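Long-range contacts in HD domain protein (Enterococcus faecalis, PDB 4LRL), which hydrolyses deoxyribonucleoside triphosphates, probably including dGTP, as a tetrameric metal-binding HD-domain phosphohydrolase under allosteric control by nucleotides: residues C[114-119]-C[237-242]; C[302-307]-C[323-328]. All blocks are in the same frame, centred on the assembly; numbering follows the deposited sequence.

Contact 1: C[114-119]-C[237-242]; sequences LGENGW and PYKGGI
Asn117 and Tyr238 bring their backbones together, CA to CA 4.1 Å, where residues 116-119, which follow helix 111-114 of the HD domain and open with a short 3-10 turn, run roughly antiparallel (151°) to 237-239, at the end of strand 235-238, an outermost strand of a four-stranded mixed sheet. That strand enters a beta-hairpin with a two-residue loop (Lys239 and Gly240), its type I turn running from Tyr238 to Gly241. No backbone-to-backbone hydrogen bond links the segments; a CA-H...O contact does, from Tyr238 CA to Asn117 O (3.3 Å). Lys239 N gives Asn117 OD1 a nearly straight bond (3.2 Å, 163°) from above the amide's carbonyl plane. The same OD1 rests against Tyr238 CB at 3.6 Å, its amide almost coplanar with the phenol ring. Beyond it, Pro237 CG, beside Phe105, packs against Trp119 CB at 4.1 Å. Gln195 NE2 bonds to both Gly118 O and Tyr238 O, bridging the two segments. At the solvent-exposed end, Glu116 and Lys239 each hold CG anti to the backbone N, which runs their extended chains out alongside each other, and in a salt bridge Lys239 NZ meets Glu116 OE1 on its anti side, 34° out of the carboxylate plane, at 2.7 Å.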
ATOM      1  N   LEU C 114       2.587  37.723   5.558  1.00 66.02           N
ATOM      2  CA  LEU C 114       2.911  37.638   6.988  1.00 65.76           C
ATOM      3  C   LEU C 114       4.059  38.568   7.400  1.00 66.21           C
ATOM      4  O   LEU C 114       4.463  38.586   8.567  1.00 66.15           O
ATOM      5  CB  LEU C 114       3.233  36.189   7.392  1.00 63.32           C
ATOM      6  CG  LEU C 114       2.370  35.023   6.886  1.00 62.47           C
ATOM      7  CD1 LEU C 114       2.916  33.695   7.410  1.00 60.90           C
ATOM      8  CD2 LEU C 114       0.905  35.170   7.250  1.00 63.91           C
ATOM      9  N   GLY C 115       4.579  39.323   6.432  1.00 66.54           N
ATOM     10  CA  GLY C 115       5.746  40.180   6.636  1.00 67.19           C
ATOM     11  C   GLY C 115       6.940  39.462   7.238  1.00 65.61           C
ATOM     12  O   GLY C 115       7.533  38.573   6.624  1.00 63.94           O
ATOM     13  N   GLU C 116       7.265  39.863   8.462  1.00 66.56           N
ATOM     14  CA  GLU C 116       8.398  39.365   9.241  1.00 65.41           C
ATOM     15  C   GLU C 116       8.411  37.844   9.396  1.00 62.61           C
ATOM     16  O   GLU C 116       9.444  37.201   9.178  1.00 61.52           O
ATOM     17  CB  GLU C 116       8.355  40.027  10.625  1.00 67.54           C
ATOM     18  CG  GLU C 116       9.689  40.192  11.310  1.00 68.54           C
ATOM     19  CD  GLU C 116       9.691  41.380  12.252  1.00 72.50           C
ATOM     20  OE1 GLU C 116       9.845  41.164  13.470  1.00 73.81           O
ATOM     21  OE2 GLU C 116       9.521  42.530  11.779  1.00 74.49           O
ATOM     22  N   ASN C 117       7.264  37.277   9.771  1.00 61.38           N
ATOM     23  CA  ASN C 117       7.134  35.830   9.983  1.00 58.71           C
ATOM     24  C   ASN C 117       7.011  35.022   8.679  1.00 56.47           C
ATOM     25  O   ASN C 117       6.814  33.800   8.712  1.00 55.39           O
ATOM     26  CB  ASN C 117       5.944  35.528  10.912  1.00 59.12           C
ATOM     27  CG  ASN C 117       6.231  35.876  12.370  1.00 60.47           C
ATOM     28  OD1 ASN C 117       6.791  35.073  13.115  1.00 58.82           O
ATOM     29  ND2 ASN C 117       5.839  37.079  12.781  1.00 62.97           N
ATOM     30  N   GLY C 118       7.142  35.704   7.541  1.00 55.99           N
ATOM     31  CA  GLY C 118       6.856  35.110   6.237  1.00 53.79           C
ATOM     32  C   GLY C 118       8.054  34.603   5.462  1.00 51.60           C
ATOM     33  O   GLY C 118       9.203  34.807   5.864  1.00 51.69           O
ATOM     34  N   TRP C 119       7.772  33.945   4.339  1.00 49.79           N
ATOM     35  CA  TRP C 119       8.795  33.352   3.492  1.00 47.58           C
ATOM     36  C   TRP C 119       9.158  34.285   2.349  1.00 48.57           C
ATOM     37  O   TRP C 119       8.288  34.840   1.689  1.00 49.38           O
ATOM     38  CB  TRP C 119       8.315  32.004   2.948  1.00 46.13           C
ATOM     39  CG  TRP C 119       9.122  31.480   1.797  1.00 43.84           C
ATOM     40  CD1 TRP C 119       8.798  31.554   0.477  1.00 43.74           C
ATOM     41  CD2 TRP C 119      10.391  30.826   1.863  1.00 42.20           C
ATOM     42  NE1 TRP C 119       9.777  30.971  -0.287  1.00 42.50           N
ATOM     43  CE2 TRP C 119      10.770  30.517   0.538  1.00 41.84           C
ATOM     44  CE3 TRP C 119      11.245  30.459   2.914  1.00 41.55           C
ATOM     45  CZ2 TRP C 119      11.968  29.851   0.232  1.00 40.91           C
ATOM     46  CZ3 TRP C 119      12.437  29.803   2.609  1.00 40.55           C
ATOM     47  CH2 TRP C 119      12.787  29.509   1.276  1.00 39.95           C
ATOM     48  N   PRO C 237       6.493  28.780   7.834  1.00 43.72           N
ATOM     49  CA  PRO C 237       7.624  29.576   8.283  1.00 43.86           C
ATOM     50  C   PRO C 237       7.218  30.495   9.432  1.00 44.26           C
ATOM     51  O   PRO C 237       6.041  30.797   9.596  1.00 44.92           O
ATOM     52  CB  PRO C 237       7.958  30.423   7.054  1.00 44.73           C
ATOM     53  CG  PRO C 237       6.622  30.653   6.409  1.00 45.08           C
ATOM     54  CD  PRO C 237       5.844  29.373   6.643  1.00 44.61           C
ATOM     55  N   TYR C 238       8.197  30.904  10.230  1.00 44.20           N
ATOM     56  CA  TYR C 238       8.055  32.029  11.156  1.00 44.57           C
ATOM     57  C   TYR C 238       9.433  32.670  11.326  1.00 44.89           C
ATOM     58  O   TYR C 238      10.430  32.175  10.780  1.00 44.27           O
ATOM     59  CB  TYR C 238       7.456  31.591  12.500  1.00 44.45           C
ATOM     60  CG  TYR C 238       8.407  30.855  13.419  1.00 43.51           C
ATOM     61  CD1 TYR C 238       8.922  31.477  14.553  1.00 43.98           C
ATOM     62  CD2 TYR C 238       8.790  29.540  13.152  1.00 42.39           C
ATOM     63  CE1 TYR C 238       9.810  30.811  15.398  1.00 44.45           C
ATOM     64  CE2 TYR C 238       9.664  28.855  13.991  1.00 42.33           C
ATOM     65  CZ  TYR C 238      10.174  29.499  15.112  1.00 44.35           C
ATOM     66  OH  TYR C 238      11.041  28.834  15.949  1.00 45.23           O
ATOM     67  N   LYS C 239       9.486  33.753  12.097  1.00 45.85           N
ATOM     68  CA  LYS C 239      10.713  34.530  12.267  1.00 46.66           C
ATOM     69  C   LYS C 239      11.922  33.673  12.642  1.00 45.80           C
ATOM     70  O   LYS C 239      13.010  33.871  12.106  1.00 46.15           O
ATOM     71  CB  LYS C 239      10.495  35.641  13.297  1.00 48.36           C
ATOM     72  CG  LYS C 239      11.564  36.712  13.303  1.00 49.70           C
ATOM     73  CD  LYS C 239      11.195  37.790  14.312  1.00 52.83           C
ATOM     74  CE  LYS C 239      12.161  38.949  14.271  1.00 54.11           C
ATOM     75  NZ  LYS C 239      11.673  40.032  15.145  1.00 57.51           N
ATOM     76  N   GLY C 240      11.719  32.712  13.544  1.00 44.69           N
ATOM     77  CA  GLY C 240      12.792  31.833  14.000  1.00 43.87           C
ATOM     78  C   GLY C 240      12.935  30.543  13.210  1.00 42.62           C
ATOM     79  O   GLY C 240      13.624  29.622  13.644  1.00 42.39           O
ATOM     80  N   GLY C 241      12.292  30.450  12.052  1.00 41.68           N
ATOM     81  CA  GLY C 241      12.506  29.279  11.205  1.00 40.79           C
ATOM     82  C   GLY C 241      11.262  28.610  10.661  1.00 39.86           C
ATOM     83  O   GLY C 241      10.475  29.222   9.932  1.00 39.74           O
ATOM     84  N   ILE C 242      11.105  27.341  11.021  1.00 39.24           N
ATOM     85  CA  ILE C 242      10.003  26.506  10.539  1.00 38.60           C
ATOM     86  C   ILE C 242       9.232  25.900  11.707  1.00 38.28           C
ATOM     87  O   ILE C 242       9.825  25.405  12.663  1.00 38.12           O
ATOM     88  CB  ILE C 242      10.527  25.396   9.599  1.00 37.83           C
ATOM     89  CG1 ILE C 242      10.935  26.005   8.256  1.00 38.07           C
ATOM     90  CG2 ILE C 242       9.498  24.275   9.427  1.00 37.28           C
ATOM     91  CD1 ILE C 242      11.562  25.021   7.300  1.00 37.80           C
TER

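Contact 2: C[302-307]-C[323-328]; sequences SLLVPF and GVLSTY
Helix 322-332 of the HD-associated region packs here, through Val324, Leu325 and Tyr328, on the chain leading into the short helix 305-308, with Tyr328 reaching across to Leu303 and Leu304. The phenol hydroxyl takes the central place: Leu303 N donates to Tyr328 OH over 3.2 Å, with an N-H...O angle of 159°. This occupies a backbone amide in a stretch that has helical backbone angles but lacks the regular helical bonds. Leu303 crosses the phenol at about a right angle, its CG lying 3.3 Å from Tyr328 OH. With CG beside its own backbone N (chi1 -57°) and the chain extended beyond, Leu303 sends CD1 on to Val324 CG2, 3.9 Å away. Leu304 uses its CD1 twice: it meets Leu325 CD2 at 3.9 Å and sits at the edge of the Tyr328 ring, near its plane, 4.0 Å from CD1 of the tyrosine. Leu304 runs alongside the tyrosine, pointing the other way, whereas Leu304 and Leu325 cross nearly at right angles. Val324 O, one helical turn before Tyr328, lies against one face of its ring, offset toward the rim. Phe145 of helix 142-149 packs on Leu304, and Leu283 of helix 270-291 on Leu325. The second subunit adds its Gln331 to Leu303 and Tyr328, and its Thr327 to Val324, so the contact adjoins a subunit interface. Across the contact, then, aliphatic packing is combined with one directional bond: Leu304 lies at the ring edge by CD1, Leu303 packs about the hydroxyl end, and the bond from Leu303 N ties that hydroxyl to an amide without a regular helical partner, which probably fixes the position of the ring against the two leucines.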
ATOM      1  N   SER C 302      45.512   1.420  -5.831  1.00 54.79           N
ATOM      2  CA  SER C 302      46.030   2.753  -6.163  1.00 55.66           C
ATOM      3  C   SER C 302      45.167   3.917  -5.685  1.00 54.10           C
ATOM      4  O   SER C 302      45.691   4.890  -5.141  1.00 55.05           O
ATOM      5  CB  SER C 302      46.259   2.874  -7.672  1.00 57.07           C
ATOM      6  OG  SER C 302      45.068   2.562  -8.377  1.00 57.39           O
ATOM      7  N   LEU C 303      43.852   3.808  -5.879  1.00 51.98           N
ATOM      8  CA  LEU C 303      42.911   4.865  -5.501  1.00 50.34           C
ATOM      9  C   LEU C 303      42.716   4.984  -3.988  1.00 49.08           C
ATOM     10  O   LEU C 303      42.172   5.977  -3.511  1.00 48.65           O
ATOM     11  CB  LEU C 303      41.564   4.685  -6.209  1.00 49.02           C
ATOM     12  CG  LEU C 303      41.495   4.615  -7.745  1.00 49.90           C
ATOM     13  CD1 LEU C 303      40.055   4.391  -8.213  1.00 47.64           C
ATOM     14  CD2 LEU C 303      42.085   5.850  -8.416  1.00 51.34           C
ATOM     15  N   LEU C 304      43.167   3.980  -3.237  1.00 48.45           N
ATOM     16  CA  LEU C 304      43.126   4.037  -1.770  1.00 47.88           C
ATOM     17  C   LEU C 304      44.440   4.483  -1.135  1.00 49.36           C
ATOM     18  O   LEU C 304      44.474   4.875   0.040  1.00 49.33           O
ATOM     19  CB  LEU C 304      42.728   2.688  -1.182  1.00 46.57           C
ATOM     20  CG  LEU C 304      41.252   2.335  -1.046  1.00 45.30           C
ATOM     21  CD1 LEU C 304      41.150   0.976  -0.369  1.00 45.03           C
ATOM     22  CD2 LEU C 304      40.484   3.385  -0.254  1.00 45.11           C
ATOM     23  N   VAL C 305      45.515   4.421  -1.918  1.00 50.69           N
ATOM     24  CA  VAL C 305      46.851   4.713  -1.427  1.00 52.39           C
ATOM     25  C   VAL C 305      46.967   6.113  -0.788  1.00 53.22           C
ATOM     26  O   VAL C 305      47.528   6.225   0.301  1.00 53.79           O
ATOM     27  CB  VAL C 305      47.925   4.452  -2.525  1.00 54.65           C
ATOM     28  CG1 VAL C 305      49.318   4.881  -2.063  1.00 56.06           C
ATOM     29  CG2 VAL C 305      47.921   2.979  -2.916  1.00 54.08           C
ATOM     30  N   PRO C 306      46.413   7.170  -1.434  1.00 53.51           N
ATOM     31  CA  PRO C 306      46.443   8.500  -0.801  1.00 54.46           C
ATOM     32  C   PRO C 306      45.805   8.517   0.584  1.00 53.59           C
ATOM     33  O   PRO C 306      46.210   9.301   1.442  1.00 54.77           O
ATOM     34  CB  PRO C 306      45.616   9.362  -1.753  1.00 54.22           C
ATOM     35  CG  PRO C 306      45.711   8.685  -3.058  1.00 54.06           C
ATOM     36  CD  PRO C 306      45.765   7.225  -2.761  1.00 53.01           C
ATOM     37  N   PHE C 307      44.825   7.642   0.790  1.00 51.68           N
ATOM     38  CA  PHE C 307      44.122   7.531   2.063  1.00 50.96           C
ATOM     39  C   PHE C 307      44.886   6.684   3.088  1.00 51.31           C
ATOM     40  O   PHE C 307      44.879   7.000   4.281  1.00 51.66           O
ATOM     41  CB  PHE C 307      42.683   7.040   1.827  1.00 48.99           C
ATOM     42  CG  PHE C 307      41.909   7.936   0.900  1.00 48.87           C
ATOM     43  CD1 PHE C 307      41.187   9.014   1.402  1.00 49.22           C
ATOM     44  CD2 PHE C 307      41.964   7.746  -0.475  1.00 48.02           C
ATOM     45  CE1 PHE C 307      40.507   9.865   0.547  1.00 49.76           C
ATOM     46  CE2 PHE C 307      41.300   8.593  -1.337  1.00 48.04           C
ATOM     47  CZ  PHE C 307      40.567   9.653  -0.828  1.00 50.00           C
ATOM     48  N   GLY C 323      31.990   0.599  -5.715  1.00 40.18           N
ATOM     49  CA  GLY C 323      32.570  -0.314  -6.675  1.00 40.13           C
ATOM     50  C   GLY C 323      34.088  -0.360  -6.651  1.00 40.23           C
ATOM     51  O   GLY C 323      34.686  -1.387  -6.970  1.00 40.40           O
ATOM     52  N   VAL C 324      34.710   0.757  -6.290  1.00 39.81           N
ATOM     53  CA  VAL C 324      36.155   0.799  -6.138  1.00 40.31           C
ATOM     54  C   VAL C 324      36.571  -0.141  -5.010  1.00 39.49           C
ATOM     55  O   VAL C 324      37.441  -0.997  -5.202  1.00 40.08           O
ATOM     56  CB  VAL C 324      36.679   2.251  -5.897  1.00 40.95           C
ATOM     57  CG1 VAL C 324      38.130   2.235  -5.429  1.00 41.27           C
ATOM     58  CG2 VAL C 324      36.547   3.090  -7.174  1.00 41.59           C
ATOM     59  N   LEU C 325      35.917  -0.005  -3.858  1.00 38.14           N
ATOM     60  CA  LEU C 325      36.234  -0.816  -2.679  1.00 37.28           C
ATOM     61  C   LEU C 325      36.039  -2.306  -2.915  1.00 36.71           C
ATOM     62  O   LEU C 325      36.941  -3.101  -2.641  1.00 36.93           O
ATOM     63  CB  LEU C 325      35.433  -0.362  -1.457  1.00 36.70           C
ATOM     64  CG  LEU C 325      35.827   0.981  -0.830  1.00 37.45           C
ATOM     65  CD1 LEU C 325      35.006   1.244   0.410  1.00 37.11           C
ATOM     66  CD2 LEU C 325      37.278   0.994  -0.469  1.00 40.23           C
ATOM     67  N   SER C 326      34.874  -2.682  -3.439  1.00 35.79           N
ATOM     68  CA  SER C 326      34.575  -4.090  -3.657  1.00 35.31           C
ATOM     69  C   SER C 326      35.532  -4.718  -4.672  1.00 36.10           C
ATOM     70  O   SER C 326      35.928  -5.874  -4.523  1.00 36.13           O
ATOM     71  CB  SER C 326      33.105  -4.308  -4.035  1.00 34.79           C
ATOM     72  OG  SER C 326      32.746  -3.525  -5.148  1.00 35.64           O
ATOM     73  N   THR C 327      35.930  -3.939  -5.676  1.00 36.45           N
ATOM     74  CA  THR C 327      36.916  -4.393  -6.652  1.00 37.64           C
ATOM     75  C   THR C 327      38.254  -4.742  -5.979  1.00 38.30           C
ATOM     76  O   THR C 327      38.833  -5.801  -6.230  1.00 39.20           O
ATOM     77  CB  THR C 327      37.107  -3.361  -7.776  1.00 38.44           C
ATOM     78  OG1 THR C 327      35.856  -3.158  -8.450  1.00 37.05           O
ATOM     79  CG2 THR C 327      38.164  -3.836  -8.791  1.00 39.39           C
ATOM     80  N   TYR C 328      38.719  -3.862  -5.101  1.00 38.13           N
ATOM     81  CA  TYR C 328      39.952  -4.117  -4.378  1.00 38.90           C
ATOM     82  C   TYR C 328      39.808  -5.299  -3.417  1.00 38.63           C
ATOM     83  O   TYR C 328      40.727  -6.123  -3.320  1.00 39.66           O
ATOM     84  CB  TYR C 328      40.465  -2.858  -3.663  1.00 38.80           C
ATOM     85  CG  TYR C 328      40.867  -1.714  -4.583  1.00 39.09           C
ATOM     86  CD1 TYR C 328      40.897  -0.398  -4.112  1.00 38.91           C
ATOM     87  CD2 TYR C 328      41.208  -1.940  -5.919  1.00 40.02           C
ATOM     88  CE1 TYR C 328      41.266   0.662  -4.945  1.00 39.05           C
ATOM     89  CE2 TYR C 328      41.573  -0.882  -6.763  1.00 40.90           C
ATOM     90  CZ  TYR C 328      41.599   0.412  -6.264  1.00 40.76           C
ATOM     91  OH  TYR C 328      41.963   1.461  -7.079  1.00 43.33           O
TER

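Contacts 1 and 2 lie on opposite sides of the chain's centre, their own centres 47 Å apart and their nearest atoms about 33 Å apart, without touching. Along the chain they follow in series, 114-119 with 237-242 closing before 302-307 with 323-328 opens. Contact 1 joins the HD domain to the HD-associated region; contact 2 stays within the latter and adjoins the second subunit, whereas no other chain of the assembly touches contact 1. The nickel site of His90, His134, Asp135 and Asp207 belongs to neither. Contact 2 comes nearer to nucleotide-binding residues, the Leu325 side chain being about 11 Å from those of Arg87 and His143, which bind dATP in another structure.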